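Local coordinates for putative cytochrome P450 120 (PDB 2VE3), which probably works as a heme-dependent monooxygenase of the cytochrome P450 family and binds retinoic acid beside its heme, at residues 320-325 against 341-346; 55-60 against 334-339; 62-67 against 329-334. All blocks are in the same frame, centred on the assembly; numbering follows the deposited sequence.

Contact 1 (320-325 against 341-346); sequences GGFREL and LVSYQI. With HEM (protoporphyrin IX containing Fe), chain C; REA (retinoic acid), chain D.
In the mixed beta sheet of the cytochrome P450 fold, strands 320-325 and 341-345 join Arg323 to Val342 and Gly321 to Tyr344 as hydrogen-bonded antiparallel pairs. Arg323 N reaches Val342 O at 2.9 Å, and Val342 N returns a nearly straight bond to Arg323 O (2.8 Å, 164° at the hydrogen). Around Gly321 the ladder is looser: its N-H bonds weakly to Tyr344 O, while its carbonyl O accepts Tyr344 N and Ser343 OG from opposite faces of the carbonyl plane. Ser343 OG also lies over one face of the Phe322 ring, 3.4 Å from CE1. Ser343 OG accepts Gln345 NE2 at 2.8 Å, close to the amide plane of Gln345, and NE2 donates again to O2 of the retinoic acid, also at 2.8 Å. Ser343 thus acts as a second-shell residue, helping position the amide bonded to the ligand carboxyl group.

On the other face of the sheet, Tyr344 and Arg323 grip a heme propionate. Tyr344 OH donates to heme O1A at 2.6 Å and Arg323 NH2 to the same oxygen at 2.7 Å, probably stabilising its charge. Arg323 NH1 adds weak bonds to heme O1A and O2A, and a sound one of 3.0 Å to Phe322 O. That oxygen lies in the guanidinium plane, with NH1 above the carbonyl plane, and probably helps fix the guanidinium rotation. Chi1 of 76° puts Tyr344 CG between backbone N and carbonyl carbon, and one ring face lies against Gly321 N. This strand pair, serving propionate and retinoic acid pocket from opposite faces, belongs to the P450 active site.

Contact 2 (55-60 against 334-339); sequences NVIFIS and FHFPKG
Strands 55-59 and 334-336, with Ile57 and Phe336 the nearest residues across by their CA atoms, run at 126° and come no closer than 9.8 Å between axes, with no hydrogen bond across; side chains carry most of the contact. This is apolar packing between the mixed beta sheet of the P450 fold, to which Ile57 and Ile59 belong, and the small two-stranded hairpin that carries Phe336. Ile57 supplies two branches. Its CD1 makes a CH-pi contact over one face of the Phe336 ring, 3.9 Å from the centroid and 14° off the normal, while CG2 reaches the outer rim, 3.7 Å from CE1. The extended Ile57 chain, with CD1 anti to CA (chi2 -178°), sets that methyl over the ring, nearest its atoms CD1 and CG, where it also lies 4.2 Å from Pro337 CD.

Ile59 comes from a different direction, its CG2 meeting the ring edge close to the ring plane. Face and edge of one phenyl group are therefore both held by strand 55-59, and the ring also makes an edge-to-face contact with Phe67. An alanine at Phe336 would probably leave a gap where the ring meets Ile57 and Ile59, the CD1 methyl of Ile57 losing its aromatic face and Ile59 CG2 its neighbour at the ring edge. His335 turns away, its NE2 bonded to Asp328, which also accepts the backbone N of Lys338 and so helps hold the segment where it leaves the hairpin. Across the contact, the edge approach closes with CG2 of Ile59 at 3.9 Å from CZ of Phe336.

Contact 3 (62-67 against 329-334); sequences ALANRF and CQFQGF
Phe67 and Phe331 both hold CG anti to the backbone N, at chi1 164° and 176°, which brings the two CG atoms to 4.2 Å from each other between helix 62-67 and strand 329-331. The helix is helix B of the P450 fold, and the strand is the first arm of a short beta hairpin. The two rings form an offset stack, centroids 4.8 Å apart and planes only 8° from parallel. The offset sets CB of Phe331 over the centre of the Phe67 ring as a CH-pi contact of 4.0 Å, while CD1 of Phe331 lies 3.9 Å from CG of Phe67. At the far end of its ring, Phe331 CZ rests against the helix backbone, 3.6 Å from CA of Ala64, and CE2 touches the Ala64 methyl. The small side chain of Ala64 probably helps the ring lie this close to the helix.

The hairpin shapes the other side of the stack. A type I' turn runs from Phe331 to Phe334, closed by a pair of backbone bonds between these two residues, and Gln332 CB, within the turn, sits over the Phe331 face opposite Phe67. Phe67 is hemmed in as well: Cys329 CB meets its ring edge, and Phe76 makes an edge-to-face contact with it. The contact lies near the surface, joining helix and hairpin through aromatic packing without a hydrogen bond between them. At its rim, the extended Gln332 chain crosses Leu63 at about a right angle, bringing OE1 to 4.2 Å from CD1 of Leu63.

Overall arrangement
The three contacts cluster on one side of the chain's centre: contacts 1 and 2 have centres about 9 Å apart, contacts 2 and 3 about 10 Å, and contacts 1 and 3 about 12 Å. Strand 54-59 leads into helix 62-68 early in the chain. Much later, strands 320-325, 329-331, 334-336 and 341-345 follow in order, so the hairpin of contacts 2 and 3 is the excursion between the two strands of contact 1. Strands 54-59 and 341-345 are neighbours in the mixed sheet. Chain regions more than 260 residues apart are thereby joined in one beta-rich lobe, whose inner end, at contact 1, meets heme and retinoic acid.

Contact 1 (320-325 against 341-346)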
loop_
_atom_site.group_PDB
_atom_site.type_symbol
_atom_site.label_atom_id
_atom_site.label_comp_id
_atom_site.label_asym_id
_atom_site.label_seq_id
_atom_site.Cartn_x
_atom_site.Cartn_y
_atom_site.Cartn_z
ATOM N N GLY A 320 6.740 -4.572 -3.564
ATOM C CA GLY A 320 7.788 -5.188 -2.783
ATOM C C GLY A 320 8.506 -4.174 -1.920
ATOM O O GLY A 320 8.180 -2.980 -1.963
ATOM N N GLY A 321 9.495 -4.666 -1.166
ATOM C CA GLY A 321 10.314 -3.865 -0.254
ATOM C C GLY A 321 11.785 -4.126 -0.531
ATOM O O GLY A 321 12.125 -4.967 -1.361
ATOM N N PHE A 322 12.652 -3.401 0.170
ATOM C CA PHE A 322 14.105 -3.468 -0.022
ATOM C C PHE A 322 14.851 -3.526 1.306
ATOM O O PHE A 322 14.414 -2.945 2.300
ATOM C CB PHE A 322 14.595 -2.282 -0.849
ATOM C CG PHE A 322 13.900 -2.148 -2.165
ATOM C CD1 PHE A 322 14.484 -2.639 -3.324
ATOM C CD2 PHE A 322 12.640 -1.545 -2.243
ATOM C CE1 PHE A 322 13.825 -2.521 -4.553
ATOM C CE2 PHE A 322 11.977 -1.426 -3.462
ATOM C CZ PHE A 322 12.557 -1.918 -4.611
ATOM N N ARG A 323 15.955 -4.277 1.314
ATOM C CA ARG A 323 16.770 -4.507 2.513
ATOM C C ARG A 323 18.233 -4.425 2.125
ATOM O O ARG A 323 18.618 -4.928 1.076
ATOM C CB ARG A 323 16.488 -5.901 3.111
ATOM C CG ARG A 323 15.030 -6.180 3.481
ATOM C CD ARG A 323 14.559 -5.397 4.699
ATOM N NE ARG A 323 13.203 -5.759 5.124
ATOM C CZ ARG A 323 12.082 -5.164 4.705
ATOM N NH1 ARG A 323 12.124 -4.151 3.846
ATOM N NH2 ARG A 323 10.906 -5.563 5.169
ATOM N N GLU A 324 19.043 -3.771 2.948
ATOM C CA GLU A 324 20.488 -3.854 2.795
ATOM C C GLU A 324 20.991 -5.067 3.576
ATOM O O GLU A 324 20.547 -5.312 4.697
ATOM C CB GLU A 324 21.193 -2.583 3.297
ATOM C CG GLU A 324 22.695 -2.594 2.988
ATOM C CD GLU A 324 23.473 -1.441 3.588
ATOM O OE1 GLU A 324 22.876 -0.382 3.884
ATOM O OE2 GLU A 324 24.707 -1.600 3.750
ATOM N N LEU A 325 21.903 -5.826 2.983
ATOM C CA LEU A 325 22.578 -6.884 3.727
ATOM C C LEU A 325 23.654 -6.251 4.603
ATOM O O LEU A 325 24.534 -5.560 4.094
ATOM C CB LEU A 325 23.195 -7.900 2.775
ATOM C CG LEU A 325 22.238 -8.851 2.065
ATOM C CD1 LEU A 325 22.708 -9.086 0.622
ATOM C CD2 LEU A 325 22.096 -10.162 2.840
ATOM N N LEU A 341 21.903 -4.845 -1.829
ATOM C CA LEU A 341 20.492 -4.882 -1.461
ATOM C C LEU A 341 19.782 -6.145 -1.948
ATOM O O LEU A 341 20.138 -6.713 -2.976
ATOM C CB LEU A 341 19.760 -3.675 -2.044
ATOM C CG LEU A 341 19.560 -2.403 -1.239
ATOM C CD1 LEU A 341 20.823 -1.955 -0.523
ATOM C CD2 LEU A 341 19.030 -1.321 -2.175
ATOM N N VAL A 342 18.771 -6.554 -1.189
ATOM C CA VAL A 342 17.845 -7.597 -1.575
ATOM C C VAL A 342 16.473 -6.956 -1.690
ATOM O O VAL A 342 16.097 -6.116 -0.861
ATOM C CB VAL A 342 17.780 -8.736 -0.500
ATOM C CG1 VAL A 342 16.864 -9.871 -0.946
ATOM C CG2 VAL A 342 19.154 -9.263 -0.208
ATOM N N SER A 343 15.731 -7.341 -2.727
ATOM C CA SER A 343 14.336 -6.926 -2.892
ATOM C C SER A 343 13.418 -8.134 -2.907
ATOM O O SER A 343 13.616 -9.057 -3.711
ATOM C CB SER A 343 14.147 -6.158 -4.197
ATOM O OG SER A 343 12.793 -5.750 -4.345
ATOM N N TYR A 344 12.401 -8.115 -2.044
ATOM C CA TYR A 344 11.438 -9.198 -2.000
ATOM C C TYR A 344 10.226 -8.752 -2.801
ATOM O O TYR A 344 9.687 -7.668 -2.577
ATOM C CB TYR A 344 11.097 -9.627 -0.553
ATOM C CG TYR A 344 10.166 -8.698 0.207
ATOM C CD1 TYR A 344 8.780 -8.912 0.214
ATOM C CD2 TYR A 344 10.672 -7.620 0.938
ATOM C CE1 TYR A 344 7.915 -8.047 0.920
ATOM C CE2 TYR A 344 9.829 -6.770 1.638
ATOM C CZ TYR A 344 8.454 -6.981 1.616
ATOM O OH TYR A 344 7.642 -6.147 2.312
ATOM N N GLN A 345 9.838 -9.579 -3.765
ATOM C CA GLN A 345 8.820 -9.197 -4.734
ATOM C C GLN A 345 7.512 -9.911 -4.437
ATOM O O GLN A 345 7.367 -11.117 -4.692
ATOM C CB GLN A 345 9.298 -9.477 -6.157
ATOM C CG GLN A 345 10.482 -8.595 -6.584
ATOM C CD GLN A 345 10.054 -7.144 -6.791
ATOM O OE1 GLN A 345 9.182 -6.860 -7.615
ATOM N NE2 GLN A 345 10.633 -6.230 -6.010
ATOM N N ILE A 346 6.584 -9.153 -3.864
ATOM C CA ILE A 346 5.253 -9.645 -3.500
ATOM C C ILE A 346 4.469 -10.040 -4.767
ATOM O O ILE A 346 3.794 -11.064 -4.800
ATOM C CB ILE A 346 4.461 -8.583 -2.681
ATOM C CG1 ILE A 346 5.233 -8.178 -1.426
ATOM C CG2 ILE A 346 3.041 -9.085 -2.329
ATOM C CD1 ILE A 346 4.713 -6.923 -0.772
HETATM C CHA HEM C . 4.583 -1.086 5.618
HETATM C CHB HEM C . 1.581 -2.881 2.241
HETATM C CHC HEM C . -1.918 0.166 3.704
HETATM C CHD HEM C . 1.208 2.333 6.671
HETATM C C1A HEM C . 4.091 -1.868 4.581
HETATM C C2A HEM C . 4.779 -2.932 3.872
HETATM C C3A HEM C . 3.931 -3.432 2.952
HETATM C C4A HEM C . 2.700 -2.686 3.032
HETATM C CMA HEM C . 4.189 -4.570 1.947
HETATM C CAA HEM C . 6.211 -3.429 4.182
HETATM C CBA HEM C . 7.275 -2.739 3.333
HETATM C CGA HEM C . 8.625 -3.184 3.853
HETATM O O1A HEM C . 8.913 -4.413 3.762
HETATM O O2A HEM C . 9.406 -2.319 4.351
HETATM C C1B HEM C . 0.362 -2.244 2.371
HETATM C C2B HEM C . -0.868 -2.572 1.663
HETATM C C3B HEM C . -1.839 -1.732 2.076
HETATM C C4B HEM C . -1.248 -0.849 3.047
HETATM C CMB HEM C . -0.996 -3.713 0.630
HETATM C CAB HEM C . -3.332 -1.637 1.623
HETATM C CBB HEM C . -4.077 -2.706 1.297
HETATM C C1C HEM C . -1.410 0.998 4.674
HETATM C C2C HEM C . -2.146 1.996 5.424
HETATM C C3C HEM C . -1.284 2.602 6.252
HETATM C C4C HEM C . 0.033 2.006 6.028
HETATM C CMC HEM C . -3.671 2.262 5.299
HETATM C CAC HEM C . -1.599 3.716 7.292
HETATM C CBC HEM C . -1.871 4.984 6.963
HETATM C C1D HEM C . 2.418 1.674 6.595
HETATM C C2D HEM C . 3.633 2.149 7.203
HETATM C C3D HEM C . 4.696 1.094 6.874
HETATM C C4D HEM C . 4.003 0.067 6.120
HETATM C CMD HEM C . 3.816 3.462 8.008
HETATM C CAD HEM C . 6.189 1.093 7.274
HETATM C CBD HEM C . 6.379 0.070 8.392
HETATM C CGD HEM C . 7.817 0.046 8.850
HETATM O O1D HEM C . 8.067 -0.557 9.925
HETATM O O2D HEM C . 8.722 0.616 8.171
HETATM N NA HEM C . 2.833 -1.748 4.041
HETATM N NB HEM C . 0.097 -1.173 3.196
HETATM N NC HEM C . -0.080 1.033 5.055
HETATM N ND HEM C . 2.663 0.443 5.980
HETATM FE FE HEM C . 1.246 -0.540 4.765
HETATM C C1 REA D . 4.311 1.999 1.968
HETATM C C2 REA D . 4.568 2.719 3.289
HETATM C C3 REA D . 6.052 2.637 3.651
HETATM C C4 REA D . 6.880 3.435 2.647
HETATM C C5 REA D . 6.460 3.196 1.212
HETATM C C6 REA D . 5.265 2.542 0.888
HETATM C C7 REA D . 4.926 2.385 -0.532
HETATM C C8 REA D . 5.589 1.351 -1.326
HETATM C C9 REA D . 5.342 1.320 -2.783
HETATM C C10 REA D . 6.331 0.615 -3.571
HETATM C C11 REA D . 6.015 -0.323 -4.634
HETATM C C12 REA D . 7.147 -1.194 -4.949
HETATM C C13 REA D . 7.596 -1.455 -6.315
HETATM C C14 REA D . 8.621 -2.419 -6.402
HETATM C C15 REA D . 8.864 -3.269 -7.553
HETATM C C16 REA D . 4.573 0.490 2.131
HETATM C C17 REA D . 2.845 2.243 1.610
HETATM C C18 REA D . 7.371 3.717 0.127
HETATM C C19 REA D . 4.169 2.009 -3.439
HETATM C C20 REA D . 7.010 -0.726 -7.496
HETATM O O1 REA D . 8.111 -3.238 -8.540
HETATM O O2 REA D . 9.838 -4.037 -7.557
#

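Contact 2 (55-60 against 334-339)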
loop_
_atom_site.group_PDB
_atom_site.type_symbol
_atom_site.label_atom_id
_atom_site.label_comp_id
_atom_site.label_asym_id
_atom_site.label_seq_id
_atom_site.Cartn_x
_atom_site.Cartn_y
_atom_site.Cartn_z
ATOM N N ASN A 55 23.715 -2.379 -6.152
ATOM C CA ASN A 55 23.578 -3.762 -6.601
ATOM C C ASN A 55 22.448 -4.424 -5.831
ATOM O O ASN A 55 22.444 -4.403 -4.594
ATOM C CB ASN A 55 24.901 -4.500 -6.380
ATOM C CG ASN A 55 26.050 -3.890 -7.198
ATOM O OD1 ASN A 55 25.835 -3.297 -8.265
ATOM N ND2 ASN A 55 27.266 -4.033 -6.696
ATOM N N VAL A 56 21.484 -4.988 -6.562
ATOM C CA VAL A 56 20.252 -5.507 -5.946
ATOM C C VAL A 56 19.974 -6.948 -6.395
ATOM O O VAL A 56 20.048 -7.249 -7.582
ATOM C CB VAL A 56 19.012 -4.602 -6.260
ATOM C CG1 VAL A 56 17.793 -4.978 -5.390
ATOM C CG2 VAL A 56 19.335 -3.086 -6.064
ATOM N N ILE A 57 19.656 -7.823 -5.437
ATOM C CA ILE A 57 19.214 -9.189 -5.734
ATOM C C ILE A 57 17.704 -9.268 -5.529
ATOM O O ILE A 57 17.209 -8.945 -4.460
ATOM C CB ILE A 57 19.951 -10.246 -4.853
ATOM C CG1 ILE A 57 21.471 -10.111 -5.019
ATOM C CG2 ILE A 57 19.484 -11.671 -5.193
ATOM C CD1 ILE A 57 22.301 -11.134 -4.244
ATOM N N PHE A 58 16.981 -9.656 -6.577
ATOM C CA PHE A 58 15.538 -9.874 -6.493
ATOM C C PHE A 58 15.226 -11.348 -6.174
ATOM O O PHE A 58 15.687 -12.260 -6.865
ATOM C CB PHE A 58 14.864 -9.484 -7.809
ATOM C CG PHE A 58 14.600 -7.992 -7.972
ATOM C CD1 PHE A 58 13.324 -7.540 -8.289
ATOM C CD2 PHE A 58 15.625 -7.055 -7.853
ATOM C CE1 PHE A 58 13.062 -6.175 -8.463
ATOM C CE2 PHE A 58 15.372 -5.694 -8.029
ATOM C CZ PHE A 58 14.092 -5.259 -8.338
ATOM N N ILE A 59 14.427 -11.554 -5.131
ATOM C CA ILE A 59 13.961 -12.873 -4.711
ATOM C C ILE A 59 12.438 -12.859 -4.569
ATOM O O ILE A 59 11.828 -11.777 -4.466
ATOM C CB ILE A 59 14.583 -13.293 -3.354
ATOM C CG1 ILE A 59 14.175 -12.313 -2.227
ATOM C CG2 ILE A 59 16.091 -13.448 -3.489
ATOM C CD1 ILE A 59 14.595 -12.723 -0.816
ATOM N N SER A 60 11.832 -14.050 -4.574
ATOM C CA SER A 60 10.382 -14.219 -4.309
ATOM C C SER A 60 9.988 -15.648 -3.873
ATOM O O SER A 60 10.800 -16.568 -3.889
ATOM C CB SER A 60 9.550 -13.780 -5.523
ATOM O OG SER A 60 9.779 -14.639 -6.620
ATOM N N PHE A 334 23.672 -19.237 -3.589
ATOM C CA PHE A 334 24.291 -17.964 -4.002
ATOM C C PHE A 334 24.876 -17.157 -2.843
ATOM O O PHE A 334 24.339 -17.158 -1.743
ATOM C CB PHE A 334 23.291 -17.092 -4.765
ATOM C CG PHE A 334 22.896 -17.645 -6.101
ATOM C CD1 PHE A 334 23.805 -17.677 -7.153
ATOM C CD2 PHE A 334 21.608 -18.124 -6.310
ATOM C CE1 PHE A 334 23.434 -18.177 -8.396
ATOM C CE2 PHE A 334 21.226 -18.628 -7.539
ATOM C CZ PHE A 334 22.137 -18.654 -8.590
ATOM N N HIS A 335 25.990 -16.482 -3.107
ATOM C CA HIS A 335 26.545 -15.501 -2.183
ATOM C C HIS A 335 25.692 -14.229 -2.265
ATOM O O HIS A 335 25.513 -13.673 -3.344
ATOM C CB HIS A 335 28.007 -15.222 -2.560
ATOM C CG HIS A 335 28.691 -14.220 -1.685
ATOM N ND1 HIS A 335 29.634 -13.340 -2.171
ATOM C CD2 HIS A 335 28.578 -13.957 -0.361
ATOM C CE1 HIS A 335 30.072 -12.576 -1.185
ATOM N NE2 HIS A 335 29.442 -12.924 -0.079
ATOM N N PHE A 336 25.108 -13.832 -1.132
ATOM C CA PHE A 336 24.410 -12.549 -0.990
ATOM C C PHE A 336 25.386 -11.614 -0.262
ATOM O O PHE A 336 25.484 -11.652 0.968
ATOM C CB PHE A 336 23.101 -12.709 -0.185
ATOM C CG PHE A 336 21.927 -13.244 -0.988
ATOM C CD1 PHE A 336 20.726 -12.544 -1.033
ATOM C CD2 PHE A 336 22.014 -14.457 -1.680
ATOM C CE1 PHE A 336 19.628 -13.039 -1.757
ATOM C CE2 PHE A 336 20.933 -14.950 -2.410
ATOM C CZ PHE A 336 19.734 -14.246 -2.439
ATOM N N PRO A 337 26.143 -10.803 -1.022
ATOM C CA PRO A 337 27.251 -10.018 -0.452
ATOM C C PRO A 337 26.838 -8.861 0.461
ATOM O O PRO A 337 25.889 -8.130 0.172
ATOM C CB PRO A 337 27.983 -9.494 -1.690
ATOM C CG PRO A 337 27.430 -10.323 -2.868
ATOM C CD PRO A 337 26.032 -10.612 -2.478
ATOM N N LYS A 338 27.562 -8.711 1.567
ATOM C CA LYS A 338 27.371 -7.591 2.492
ATOM C C LYS A 338 27.300 -6.235 1.767
ATOM O O LYS A 338 28.136 -5.931 0.909
ATOM C CB LYS A 338 28.488 -7.604 3.546
ATOM C CG LYS A 338 28.564 -6.354 4.399
ATOM C CD LYS A 338 29.359 -6.588 5.659
ATOM C CE LYS A 338 29.433 -5.322 6.481
ATOM N NZ LYS A 338 30.205 -4.261 5.761
ATOM N N GLY A 339 26.289 -5.430 2.098
ATOM C CA GLY A 339 26.166 -4.083 1.533
ATOM C C GLY A 339 25.390 -4.000 0.227
ATOM O O GLY A 339 25.013 -2.909 -0.225
#

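Contact 3 (62-67 against 329-334)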
loop_
_atom_site.group_PDB
_atom_site.type_symbol
_atom_site.label_atom_id
_atom_site.label_comp_id
_atom_site.label_asym_id
_atom_site.label_seq_id
_atom_site.Cartn_x
_atom_site.Cartn_y
_atom_site.Cartn_z
ATOM N N ALA A 62 7.686 -18.276 -0.985
ATOM C CA ALA A 62 7.599 -18.502 0.459
ATOM C C ALA A 62 8.975 -18.609 1.144
ATOM O O ALA A 62 9.224 -17.983 2.174
ATOM C CB ALA A 62 6.753 -19.742 0.746
ATOM N N LEU A 63 9.866 -19.394 0.561
ATOM C CA LEU A 63 11.153 -19.672 1.191
ATOM C C LEU A 63 12.083 -18.472 1.212
ATOM O O LEU A 63 12.777 -18.250 2.199
ATOM C CB LEU A 63 11.844 -20.871 0.539
ATOM C CG LEU A 63 11.264 -22.279 0.741
ATOM C CD1 LEU A 63 12.394 -23.260 0.667
ATOM C CD2 LEU A 63 10.536 -22.449 2.067
ATOM N N ALA A 64 12.099 -17.710 0.119
ATOM C CA ALA A 64 12.879 -16.479 0.046
ATOM C C ALA A 64 12.323 -15.429 1.019
ATOM O O ALA A 64 13.091 -14.682 1.640
ATOM C CB ALA A 64 12.907 -15.949 -1.371
ATOM N N ASN A 65 10.995 -15.408 1.167
ATOM C CA ASN A 65 10.321 -14.527 2.125
ATOM C C ASN A 65 10.608 -14.935 3.563
ATOM O O ASN A 65 10.739 -14.089 4.441
ATOM C CB ASN A 65 8.803 -14.483 1.890
ATOM C CG ASN A 65 8.431 -13.805 0.591
ATOM O OD1 ASN A 65 9.242 -13.107 -0.011
ATOM N ND2 ASN A 65 7.212 -14.037 0.134
ATOM N N ARG A 66 10.688 -16.242 3.789
ATOM C CA ARG A 66 11.071 -16.798 5.083
ATOM C C ARG A 66 12.485 -16.337 5.458
ATOM O O ARG A 66 12.700 -15.763 6.509
ATOM C CB ARG A 66 10.961 -18.337 5.031
ATOM C CG ARG A 66 11.185 -19.052 6.355
ATOM C CD ARG A 66 11.192 -20.573 6.188
ATOM N NE ARG A 66 9.853 -21.136 5.946
ATOM C CZ ARG A 66 9.613 -22.417 5.647
ATOM N NH1 ARG A 66 10.617 -23.293 5.548
ATOM N NH2 ARG A 66 8.366 -22.829 5.452
ATOM N N PHE A 67 13.436 -16.588 4.566
ATOM C CA PHE A 67 14.822 -16.124 4.670
ATOM C C PHE A 67 14.948 -14.631 5.056
ATOM O O PHE A 67 15.675 -14.261 6.005
ATOM C CB PHE A 67 15.517 -16.456 3.327
ATOM C CG PHE A 67 16.816 -15.730 3.081
ATOM C CD1 PHE A 67 17.951 -15.999 3.848
ATOM C CD2 PHE A 67 16.912 -14.802 2.055
ATOM C CE1 PHE A 67 19.156 -15.326 3.611
ATOM C CE2 PHE A 67 18.115 -14.126 1.808
ATOM C CZ PHE A 67 19.239 -14.392 2.592
ATOM N N CYS A 329 25.809 -13.231 3.420
ATOM C CA CYS A 329 24.846 -14.337 3.494
ATOM C C CYS A 329 24.900 -15.257 2.282
ATOM O O CYS A 329 25.497 -14.917 1.268
ATOM C CB CYS A 329 23.417 -13.794 3.675
ATOM S SG CYS A 329 22.909 -13.546 5.398
ATOM N N GLN A 330 24.275 -16.425 2.402
ATOM C CA GLN A 330 24.040 -17.293 1.250
ATOM C C GLN A 330 22.590 -17.771 1.224
ATOM O O GLN A 330 21.973 -17.964 2.267
ATOM C CB GLN A 330 25.000 -18.491 1.232
ATOM C CG GLN A 330 24.880 -19.456 2.429
ATOM C CD GLN A 330 25.461 -20.836 2.137
ATOM O OE1 GLN A 330 24.898 -21.615 1.358
ATOM N NE2 GLN A 330 26.598 -21.140 2.754
ATOM N N PHE A 331 22.050 -17.963 0.029
ATOM C CA PHE A 331 20.686 -18.464 -0.105
ATOM C C PHE A 331 20.573 -19.269 -1.374
ATOM O O PHE A 331 20.978 -18.813 -2.439
ATOM C CB PHE A 331 19.640 -17.330 -0.064
ATOM C CG PHE A 331 18.218 -17.799 -0.291
ATOM C CD1 PHE A 331 17.603 -18.676 0.613
ATOM C CD2 PHE A 331 17.497 -17.368 -1.403
ATOM C CE1 PHE A 331 16.292 -19.132 0.398
ATOM C CE2 PHE A 331 16.177 -17.810 -1.621
ATOM C CZ PHE A 331 15.580 -18.698 -0.718
ATOM N N GLN A 332 20.023 -20.474 -1.243
ATOM C CA GLN A 332 19.909 -21.423 -2.349
ATOM C C GLN A 332 21.128 -21.416 -3.272
ATOM O O GLN A 332 21.000 -21.291 -4.493
ATOM C CB GLN A 332 18.587 -21.228 -3.107
ATOM C CG GLN A 332 17.448 -22.042 -2.492
ATOM C CD GLN A 332 16.056 -21.562 -2.864
ATOM O OE1 GLN A 332 15.069 -21.946 -2.222
ATOM N NE2 GLN A 332 15.961 -20.727 -3.896
ATOM N N GLY A 333 22.308 -21.535 -2.668
ATOM C CA GLY A 333 23.552 -21.668 -3.408
ATOM C C GLY A 333 24.234 -20.403 -3.899
ATOM O O GLY A 333 25.269 -20.485 -4.568
ATOM N N PHE A 334 23.672 -19.237 -3.589
ATOM C CA PHE A 334 24.291 -17.964 -4.002
ATOM C C PHE A 334 24.876 -17.157 -2.843
ATOM O O PHE A 334 24.339 -17.158 -1.743
ATOM C CB PHE A 334 23.291 -17.092 -4.765
ATOM C CG PHE A 334 22.896 -17.645 -6.101
ATOM C CD1 PHE A 334 23.805 -17.677 -7.153
ATOM C CD2 PHE A 334 21.608 -18.124 -6.310
ATOM C CE1 PHE A 334 23.434 -18.177 -8.396
ATOM C CE2 PHE A 334 21.226 -18.628 -7.539
ATOM C CZ PHE A 334 22.137 -18.654 -8.590
#